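Side-chain contacts in concanavalin A-like lectin protein kinase family protein (Theobroma cacao, PDB 6CTH), which probably transfers phosphate from ATP to protein substrates as a receptor-like kinase, here held as its kinase domain with an oxindole inhibitor and magnesium: residues R33-L36 and T41-A44; C136-D141 and E197-S202. All coordinates share one frame; numbering follows the deposited sequence.

Contact 1 of 2, residues R33-L36 and T41-A44; sequences RGFL and TYIA. With FE7 (N-{(3Z)-2-oxo-3-[phenyl({4-[(piperidin-1-yl)methyl]phenyl}amino)methylidene]-2,3-dihydro-1H-indol-5-yl}ethanesulfonamide), chain B.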
ATOM      1  N   ARG A  33     -19.557   2.106   6.257  1.00 39.18           N
ATOM      2  CA  ARG A  33     -19.883   0.789   6.756  1.00 40.75           C
ATOM      3  C   ARG A  33     -21.361   0.578   6.420  1.00 40.19           C
ATOM      4  O   ARG A  33     -22.184   1.452   6.660  1.00 39.37           O
ATOM      5  CB  ARG A  33     -19.668   0.724   8.263  1.00 44.94           C
ATOM      6  CG  ARG A  33     -19.699  -0.674   8.851  1.00 49.40           C
ATOM      7  CD  ARG A  33     -19.589  -0.629  10.364  1.00 54.08           C
ATOM      8  NE  ARG A  33     -20.900  -0.667  11.000  1.00 59.56           N
ATOM      9  CZ  ARG A  33     -21.511   0.385  11.537  1.00 63.92           C
ATOM     10  NH1 ARG A  33     -22.707   0.244  12.088  1.00 67.19           N
ATOM     11  NH2 ARG A  33     -20.929   1.577  11.529  1.00 66.37           N
ATOM     12  N   GLY A  34     -21.683  -0.574   5.851  1.00 38.37           N
ATOM     13  CA  GLY A  34     -23.058  -0.918   5.470  1.00 40.56           C
ATOM     14  C   GLY A  34     -23.415  -2.152   6.274  1.00 41.36           C
ATOM     15  O   GLY A  34     -22.557  -2.984   6.470  1.00 41.06           O
ATOM     16  N   PHE A  35     -24.651  -2.238   6.754  1.00 44.00           N
ATOM     17  CA  PHE A  35     -25.134  -3.348   7.605  1.00 47.42           C
ATOM     18  C   PHE A  35     -26.172  -4.112   6.818  1.00 48.51           C
ATOM     19  O   PHE A  35     -27.154  -3.530   6.357  1.00 45.40           O
ATOM     20  CB  PHE A  35     -25.699  -2.812   8.932  1.00 51.11           C
ATOM     21  CG  PHE A  35     -26.285  -3.872   9.851  1.00 55.84           C
ATOM     22  CD1 PHE A  35     -25.669  -5.127  10.013  1.00 58.99           C
ATOM     23  CD2 PHE A  35     -27.434  -3.595  10.597  1.00 59.11           C
ATOM     24  CE1 PHE A  35     -26.216  -6.082  10.866  1.00 62.72           C
ATOM     25  CE2 PHE A  35     -27.972  -4.545  11.463  1.00 61.47           C
ATOM     26  CZ  PHE A  35     -27.361  -5.788  11.598  1.00 63.11           C
ATOM     27  N   LEU A  36     -25.917  -5.419   6.642  1.00 51.26           N
ATOM     28  CA  LEU A  36     -26.830  -6.336   5.943  1.00 55.63           C
ATOM     29  C   LEU A  36     -27.671  -7.051   7.011  1.00 58.09           C
ATOM     30  O   LEU A  36     -27.141  -7.890   7.768  1.00 58.72           O
ATOM     31  CB  LEU A  36     -26.052  -7.363   5.101  1.00 56.85           C
ATOM     32  CG  LEU A  36     -25.105  -6.848   4.007  1.00 56.40           C
ATOM     33  CD1 LEU A  36     -24.458  -8.031   3.271  1.00 56.87           C
ATOM     34  CD2 LEU A  36     -25.835  -5.971   3.001  1.00 56.11           C
ATOM     35  N   THR A  41     -24.429  -9.289   8.822  1.00 66.82           N
ATOM     36  CA  THR A  41     -23.046  -8.940   8.475  1.00 62.87           C
ATOM     37  C   THR A  41     -22.847  -7.478   7.979  1.00 57.14           C
ATOM     38  O   THR A  41     -23.785  -6.806   7.594  1.00 55.57           O
ATOM     39  CB  THR A  41     -22.541  -9.877   7.365  1.00 64.26           C
ATOM     40  OG1 THR A  41     -23.311  -9.660   6.177  1.00 63.11           O
ATOM     41  CG2 THR A  41     -22.663 -11.350   7.802  1.00 66.79           C
ATOM     42  N   TYR A  42     -21.600  -7.030   7.987  1.00 54.54           N
ATOM     43  CA  TYR A  42     -21.230  -5.692   7.538  1.00 51.07           C
ATOM     44  C   TYR A  42     -20.428  -5.757   6.241  1.00 46.79           C
ATOM     45  O   TYR A  42     -19.714  -6.743   5.961  1.00 46.23           O
ATOM     46  CB  TYR A  42     -20.435  -4.978   8.632  1.00 54.57           C
ATOM     47  CG  TYR A  42     -21.223  -4.774   9.910  1.00 58.24           C
ATOM     48  CD1 TYR A  42     -22.036  -3.657  10.093  1.00 59.28           C
ATOM     49  CD2 TYR A  42     -21.163  -5.713  10.940  1.00 63.07           C
ATOM     50  CE1 TYR A  42     -22.752  -3.480  11.263  1.00 63.12           C
ATOM     51  CE2 TYR A  42     -21.889  -5.551  12.109  1.00 64.79           C
ATOM     52  CZ  TYR A  42     -22.678  -4.437  12.273  1.00 65.65           C
ATOM     53  OH  TYR A  42     -23.405  -4.280  13.444  1.00 70.95           O
ATOM     54  N   ILE A  43     -20.579  -4.724   5.424  1.00 41.11           N
ATOM     55  CA  ILE A  43     -19.779  -4.546   4.222  1.00 39.66           C
ATOM     56  C   ILE A  43     -19.145  -3.146   4.253  1.00 37.89           C
ATOM     57  O   ILE A  43     -19.518  -2.338   5.119  1.00 37.54           O
ATOM     58  CB  ILE A  43     -20.603  -4.704   2.937  1.00 40.03           C
ATOM     59  CG1 ILE A  43     -21.811  -3.774   2.908  1.00 40.40           C
ATOM     60  CG2 ILE A  43     -21.027  -6.174   2.759  1.00 41.31           C
ATOM     61  CD1 ILE A  43     -22.638  -3.821   1.643  1.00 40.87           C
ATOM     62  N   ALA A  44     -18.260  -2.861   3.305  1.00 35.94           N
ATOM     63  CA  ALA A  44     -17.678  -1.519   3.153  1.00 35.42           C
ATOM     64  C   ALA A  44     -18.064  -1.003   1.777  1.00 35.35           C
ATOM     65  O   ALA A  44     -17.830  -1.677   0.767  1.00 35.40           O
ATOM     66  CB  ALA A  44     -16.177  -1.573   3.305  1.00 35.26           C
TER
HETATM   67  C4  FE7 B 601     -11.893  -0.475   3.269  1.00 27.91           C
HETATM   68  C14 FE7 B 601      -9.995   4.055   4.925  1.00 31.36           C
HETATM   69  C5  FE7 B 601     -12.400  -1.660   2.705  1.00 28.83           C
HETATM   70  C6  FE7 B 601     -12.275  -1.935   1.354  1.00 29.23           C
HETATM   71  C11 FE7 B 601     -11.278   1.655   5.495  1.00 30.13           C
HETATM   72  C7  FE7 B 601     -11.606  -1.030   0.550  1.00 30.73           C
HETATM   73  C8  FE7 B 601     -12.903  -1.806   4.907  1.00 28.75           C
HETATM   74  C9  FE7 B 601     -12.205  -0.513   4.688  1.00 29.68           C
HETATM   75  C10 FE7 B 601     -11.931   0.354   5.724  1.00 28.69           C
HETATM   76  C12 FE7 B 601     -11.934   2.659   4.794  1.00 30.26           C
HETATM   77  C13 FE7 B 601     -11.291   3.850   4.510  1.00 33.97           C
HETATM   78  N1  FE7 B 601     -12.981  -2.420   3.704  1.00 29.07           N
HETATM   79  N2  FE7 B 601     -12.187  -0.053   6.975  1.00 30.88           N
HETATM   80  C3  FE7 B 601     -11.206   0.416   2.446  1.00 29.27           C
HETATM   81  N3  FE7 B 601     -13.110   2.752  12.696  1.00 51.39           N
HETATM   82  O2  FE7 B 601     -13.340  -2.246   5.964  1.00 31.85           O
HETATM   83  C2  FE7 B 601     -11.038   0.118   1.093  1.00 31.73           C
HETATM   84  N   FE7 B 601     -10.221   0.910   0.234  1.00 36.32           N
HETATM   85  S   FE7 B 601      -9.356   2.243   0.549  1.00 38.38           S
HETATM   86  O   FE7 B 601      -9.846   2.845   1.748  1.00 39.20           O
HETATM   87  O1  FE7 B 601      -9.313   3.008  -0.656  1.00 37.85           O
HETATM   88  C1  FE7 B 601      -7.801   1.467   0.837  1.00 40.80           C
HETATM   89  C   FE7 B 601      -7.610   0.421  -0.233  1.00 43.41           C
HETATM   90  C16 FE7 B 601      -9.973   1.876   5.917  1.00 30.70           C
HETATM   91  C15 FE7 B 601      -9.338   3.070   5.629  1.00 33.46           C
HETATM   92  C17 FE7 B 601     -12.115   0.562   8.245  1.00 34.03           C
HETATM   93  C22 FE7 B 601     -11.770   1.896   8.404  1.00 35.17           C
HETATM   94  C21 FE7 B 601     -11.672   2.442   9.671  1.00 35.97           C
HETATM   95  C20 FE7 B 601     -11.910   1.676  10.801  1.00 41.09           C
HETATM   96  C19 FE7 B 601     -12.249   0.344  10.633  1.00 39.04           C
HETATM   97  C18 FE7 B 601     -12.356  -0.212   9.371  1.00 36.07           C
HETATM   98  C23 FE7 B 601     -11.818   2.280  12.181  1.00 47.04           C
HETATM   99  C28 FE7 B 601     -12.996   3.188  14.089  1.00 54.34           C
HETATM  100  C27 FE7 B 601     -14.339   3.583  14.657  1.00 57.05           C
HETATM  101  C26 FE7 B 601     -14.988   4.666  13.821  1.00 55.89           C
HETATM  102  C25 FE7 B 601     -15.001   4.282  12.355  1.00 57.39           C
HETATM  103  C24 FE7 B 601     -13.625   3.863  11.893  1.00 53.86           C

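Contact 2 of 2, residues C136-D141 and E197-S202; sequences CVLHRD and ESDVYS. With MG (magnesium ion), chain C.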
ATOM      1  N   CYS A 136       0.814  -8.118 -16.953  1.00 32.32           N
ATOM      2  CA  CYS A 136       1.429  -7.421 -15.816  1.00 31.50           C
ATOM      3  C   CYS A 136       0.456  -6.288 -15.421  1.00 30.86           C
ATOM      4  O   CYS A 136      -0.129  -5.642 -16.290  1.00 31.17           O
ATOM      5  CB  CYS A 136       2.769  -6.859 -16.229  1.00 32.54           C
ATOM      6  SG  CYS A 136       3.532  -5.741 -15.016  1.00 33.64           S
ATOM      7  N   VAL A 137       0.297  -6.085 -14.114  1.00 29.60           N
ATOM      8  CA  VAL A 137      -0.475  -4.979 -13.561  1.00 29.26           C
ATOM      9  C   VAL A 137       0.512  -4.111 -12.793  1.00 28.77           C
ATOM     10  O   VAL A 137       1.209  -4.585 -11.906  1.00 28.46           O
ATOM     11  CB  VAL A 137      -1.563  -5.468 -12.632  1.00 29.15           C
ATOM     12  CG1 VAL A 137      -2.263  -4.322 -11.921  1.00 29.43           C
ATOM     13  CG2 VAL A 137      -2.579  -6.251 -13.442  1.00 29.84           C
ATOM     14  N   LEU A 138       0.551  -2.838 -13.147  1.00 28.91           N
ATOM     15  CA  LEU A 138       1.359  -1.876 -12.401  1.00 28.93           C
ATOM     16  C   LEU A 138       0.376  -1.155 -11.535  1.00 28.05           C
ATOM     17  O   LEU A 138      -0.629  -0.664 -12.031  1.00 28.93           O
ATOM     18  CB  LEU A 138       2.037  -0.890 -13.346  1.00 29.59           C
ATOM     19  CG  LEU A 138       2.982  -1.513 -14.348  1.00 30.53           C
ATOM     20  CD1 LEU A 138       3.610  -0.421 -15.198  1.00 31.11           C
ATOM     21  CD2 LEU A 138       4.057  -2.294 -13.647  1.00 30.27           C
ATOM     22  N   HIS A 139       0.612  -1.175 -10.234  1.00 27.44           N
ATOM     23  CA  HIS A 139      -0.336  -0.641  -9.255  1.00 27.15           C
ATOM     24  C   HIS A 139      -0.372   0.897  -9.234  1.00 27.52           C
ATOM     25  O   HIS A 139      -1.470   1.522  -9.255  1.00 27.09           O
ATOM     26  CB  HIS A 139       0.036  -1.192  -7.876  1.00 26.82           C
ATOM     27  CG  HIS A 139      -0.926  -0.821  -6.801  1.00 26.78           C
ATOM     28  ND1 HIS A 139      -0.984   0.464  -6.242  1.00 26.47           N
ATOM     29  CD2 HIS A 139      -1.918  -1.537  -6.218  1.00 26.40           C
ATOM     30  CE1 HIS A 139      -1.952   0.485  -5.334  1.00 26.48           C
ATOM     31  NE2 HIS A 139      -2.550  -0.708  -5.319  1.00 26.37           N
ATOM     32  N   ARG A 140       0.808   1.485  -9.110  1.00 28.11           N
ATOM     33  CA  ARG A 140       0.991   2.927  -9.182  1.00 29.01           C
ATOM     34  C   ARG A 140       0.614   3.729  -7.945  1.00 29.18           C
ATOM     35  O   ARG A 140       0.776   4.941  -7.930  1.00 29.42           O
ATOM     36  CB  ARG A 140       0.333   3.487 -10.439  1.00 30.00           C
ATOM     37  CG  ARG A 140       0.986   2.975 -11.708  1.00 31.34           C
ATOM     38  CD  ARG A 140       0.324   3.525 -12.950  1.00 32.58           C
ATOM     39  NE  ARG A 140       0.593   4.944 -13.123  1.00 33.38           N
ATOM     40  CZ  ARG A 140      -0.327   5.844 -13.445  1.00 34.67           C
ATOM     41  NH1 ARG A 140      -1.583   5.476 -13.629  1.00 35.52           N
ATOM     42  NH2 ARG A 140       0.011   7.114 -13.583  1.00 35.56           N
ATOM     43  N   ASP A 141       0.142   3.059  -6.904  1.00 28.51           N
ATOM     44  CA  ASP A 141      -0.161   3.773  -5.660  1.00 28.76           C
ATOM     45  C   ASP A 141       0.035   2.943  -4.419  1.00 28.19           C
ATOM     46  O   ASP A 141      -0.797   2.931  -3.494  1.00 27.89           O
ATOM     47  CB  ASP A 141      -1.538   4.381  -5.727  1.00 29.10           C
ATOM     48  CG  ASP A 141      -1.724   5.568  -4.763  1.00 29.90           C
ATOM     49  OD1 ASP A 141      -0.728   6.129  -4.271  1.00 29.42           O
ATOM     50  OD2 ASP A 141      -2.896   5.943  -4.576  1.00 29.66           O
ATOM     51  N   GLU A 197       9.661  -1.343 -11.756  1.00 30.64           N
ATOM     52  CA  GLU A 197      10.688  -0.703 -10.906  1.00 31.40           C
ATOM     53  C   GLU A 197      10.128   0.521 -10.125  1.00 30.09           C
ATOM     54  O   GLU A 197      10.553   0.785  -8.989  1.00 28.76           O
ATOM     55  CB  GLU A 197      11.901  -0.296 -11.743  1.00 33.34           C
ATOM     56  CG  GLU A 197      12.759  -1.442 -12.284  1.00 35.97           C
ATOM     57  CD  GLU A 197      12.077  -2.195 -13.396  1.00 37.52           C
ATOM     58  OE1 GLU A 197      11.267  -1.588 -14.129  1.00 38.06           O
ATOM     59  OE2 GLU A 197      12.256  -3.441 -13.515  1.00 44.13           O
ATOM     60  N   SER A 198       9.215   1.276 -10.714  1.00 29.82           N
ATOM     61  CA  SER A 198       8.548   2.339  -9.959  1.00 29.61           C
ATOM     62  C   SER A 198       7.633   1.794  -8.827  1.00 29.01           C
ATOM     63  O   SER A 198       7.601   2.363  -7.756  1.00 28.49           O
ATOM     64  CB  SER A 198       7.862   3.397 -10.861  1.00 29.92           C
ATOM     65  OG  SER A 198       6.702   2.895 -11.497  1.00 30.71           O
ATOM     66  N   ASP A 199       6.982   0.662  -9.074  1.00 28.16           N
ATOM     67  CA  ASP A 199       6.202  -0.008  -8.048  1.00 27.67           C
ATOM     68  C   ASP A 199       7.134  -0.513  -6.935  1.00 27.48           C
ATOM     69  O   ASP A 199       6.810  -0.416  -5.762  1.00 27.07           O
ATOM     70  CB  ASP A 199       5.431  -1.190  -8.637  1.00 27.75           C
ATOM     71  CG  ASP A 199       4.025  -0.823  -9.072  1.00 27.86           C
ATOM     72  OD1 ASP A 199       3.611   0.335  -8.885  1.00 28.00           O
ATOM     73  OD2 ASP A 199       3.330  -1.709  -9.605  1.00 27.69           O
ATOM     74  N   VAL A 200       8.290  -1.071  -7.313  1.00 28.08           N
ATOM     75  CA  VAL A 200       9.259  -1.582  -6.333  1.00 28.25           C
ATOM     76  C   VAL A 200       9.781  -0.399  -5.461  1.00 28.67           C
ATOM     77  O   VAL A 200       9.956  -0.564  -4.296  1.00 28.54           O
ATOM     78  CB  VAL A 200      10.377  -2.423  -7.018  1.00 28.78           C
ATOM     79  CG1 VAL A 200      11.593  -2.586  -6.128  1.00 28.91           C
ATOM     80  CG2 VAL A 200       9.799  -3.774  -7.398  1.00 28.77           C
ATOM     81  N   TYR A 201       9.975   0.764  -6.046  1.00 29.00           N
ATOM     82  CA  TYR A 201      10.389   1.982  -5.285  1.00 29.30           C
ATOM     83  C   TYR A 201       9.371   2.243  -4.176  1.00 28.52           C
ATOM     84  O   TYR A 201       9.742   2.336  -2.992  1.00 28.76           O
ATOM     85  CB  TYR A 201      10.560   3.132  -6.227  1.00 29.81           C
ATOM     86  CG  TYR A 201      10.935   4.407  -5.456  1.00 30.50           C
ATOM     87  CD1 TYR A 201       9.974   5.170  -4.814  1.00 31.02           C
ATOM     88  CD2 TYR A 201      12.263   4.765  -5.342  1.00 32.06           C
ATOM     89  CE1 TYR A 201      10.346   6.287  -4.082  1.00 31.46           C
ATOM     90  CE2 TYR A 201      12.644   5.869  -4.592  1.00 32.75           C
ATOM     91  CZ  TYR A 201      11.677   6.615  -4.015  1.00 32.85           C
ATOM     92  OH  TYR A 201      12.059   7.745  -3.265  1.00 34.71           O
ATOM     93  N   SER A 202       8.075   2.263  -4.522  1.00 28.11           N
ATOM     94  CA  SER A 202       7.036   2.507  -3.522  1.00 27.63           C
ATOM     95  C   SER A 202       7.055   1.436  -2.451  1.00 27.76           C
ATOM     96  O   SER A 202       6.912   1.727  -1.290  1.00 27.09           O
ATOM     97  CB  SER A 202       5.647   2.515  -4.157  1.00 27.89           C
ATOM     98  OG  SER A 202       5.581   3.395  -5.276  1.00 28.47           O
TER
HETATM   99 MG    MG C 602      -4.842   5.918  -5.019  1.00 31.11          MG
HETATM  100  O   HOH W   1      -5.276   6.529  -3.141  1.00 33.42           O
HETATM  101  O   HOH W   2      -4.570   7.853  -5.740  1.00 35.03           O
HETATM  102  O   HOH W   3      -6.906   6.086  -5.778  1.00 32.58           O
HETATM  103  O   HOH W   4      -4.551   5.058  -6.920  1.00 34.08           O

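Contact 1 of 2, residues R33-L36 and T41-A44
Tyr42 lies against two residues of the facing strand, Arg33 and Phe35, all on one face of the sheet. Its ring overlaps little with that of Phe35: the planes are 24° apart but slid, with centroids 4.9 Å from each other, and Phe35 CD1 sits over the rim of the tyrosine face, 3.6 Å from Tyr42 CE1. Arg33 runs alongside in the same direction; with CG anti to the backbone N (chi1 -168°) and a bend at chi3, it brings NE to 3.3 Å from Tyr42 CD1, the guanidinium meeting that carbon at its edge. On the other face, Leu36 carries CD1 to 3.9 Å from Ile43 CG2 and also near Thr41 OG1, while Ile43 CG1 packs beside Gly34. The backbones are joined by four hydrogen bonds. Leu36 N to Thr41 O is short at 2.7 Å, whereas Thr41 N to Leu36 O is longer, 3.2 Å, and more bent at hydrogen. At the inner end of the segments Ala44, paired with Arg33, carries CB to 3.3 Å from FE7 N1, the oxindole nitrogen. This is the antiparallel hairpin of strands 29-36 and 41-48 in the kinase N-lobe sheet, whose inner end roofs the ATP-site pocket.

Contact 2 of 2, residues C136-D141 and E197-S202
The turn that follows strand 136-138 presents two successive backbone N-H groups, of His139 and Arg140, to Asp199 on helix 196-212, the CA atoms of Arg140 and Asp199 lying 6.1 Å apart. His139-Arg140-Asp141 is the HRD motif of the protein kinase catalytic loop, and Asp199 matches the conserved aspartate of the kinase F-helix that anchors it. The carboxylate bridges the two amides: OD2 accepts from His139 N at 2.8 Å and OD1 from Arg140 N at 3.0 Å, both through syn lone pairs and with similar angles at hydrogen, 158° and 159°. Two bonds at its two oxygens should fix the rotation of this buried group, and OD2 has a further partner in His130 NE2. Leu138 CB lies 4.0 Å from Asp199 OD2, flanking the carboxylate. The His139 ring leads away from the helix, CG being anti to the backbone N (chi1 -175°). Its ND1 accepts from Asp141 N at 2.9 Å, nearly in the ring plane, and its NE2 bonds to Gly158 O beside the magnesium-binding Asp159. The Arg140 side chain leaves its CA on the side away from the helix, and its guanidinium bonds to the carbonyls of Leu162 and Leu176, joining the HRD turn to the activation segment. Asp141 OD1 bonds to Thr180 OG1, while its OD2 coordinates magnesium at 2.0 Å, with four waters and Asp159 OD2 completing six ligands.

How the contacts relate
Contact 1 precedes contact 2 along the chain, and their centres stand 31 Å apart on opposite sides of the chain's centre; the nearest atoms are about 16 Å from each other. The first belongs to the N-lobe beta sheet, the second to the mainly helical C-lobe, where the short strand 136-138 pairs with strand 164-166. Between the lobes runs the cleft holding the inhibitor, which Ala44 of contact 1 touches directly and from which the His139 side chain of contact 2 is about 7 Å away. Contact 1 thus reaches the cleft from the N-lobe through Ala44, while contact 2 places the catalytic loop and its metal-binding aspartate on the C-lobe side.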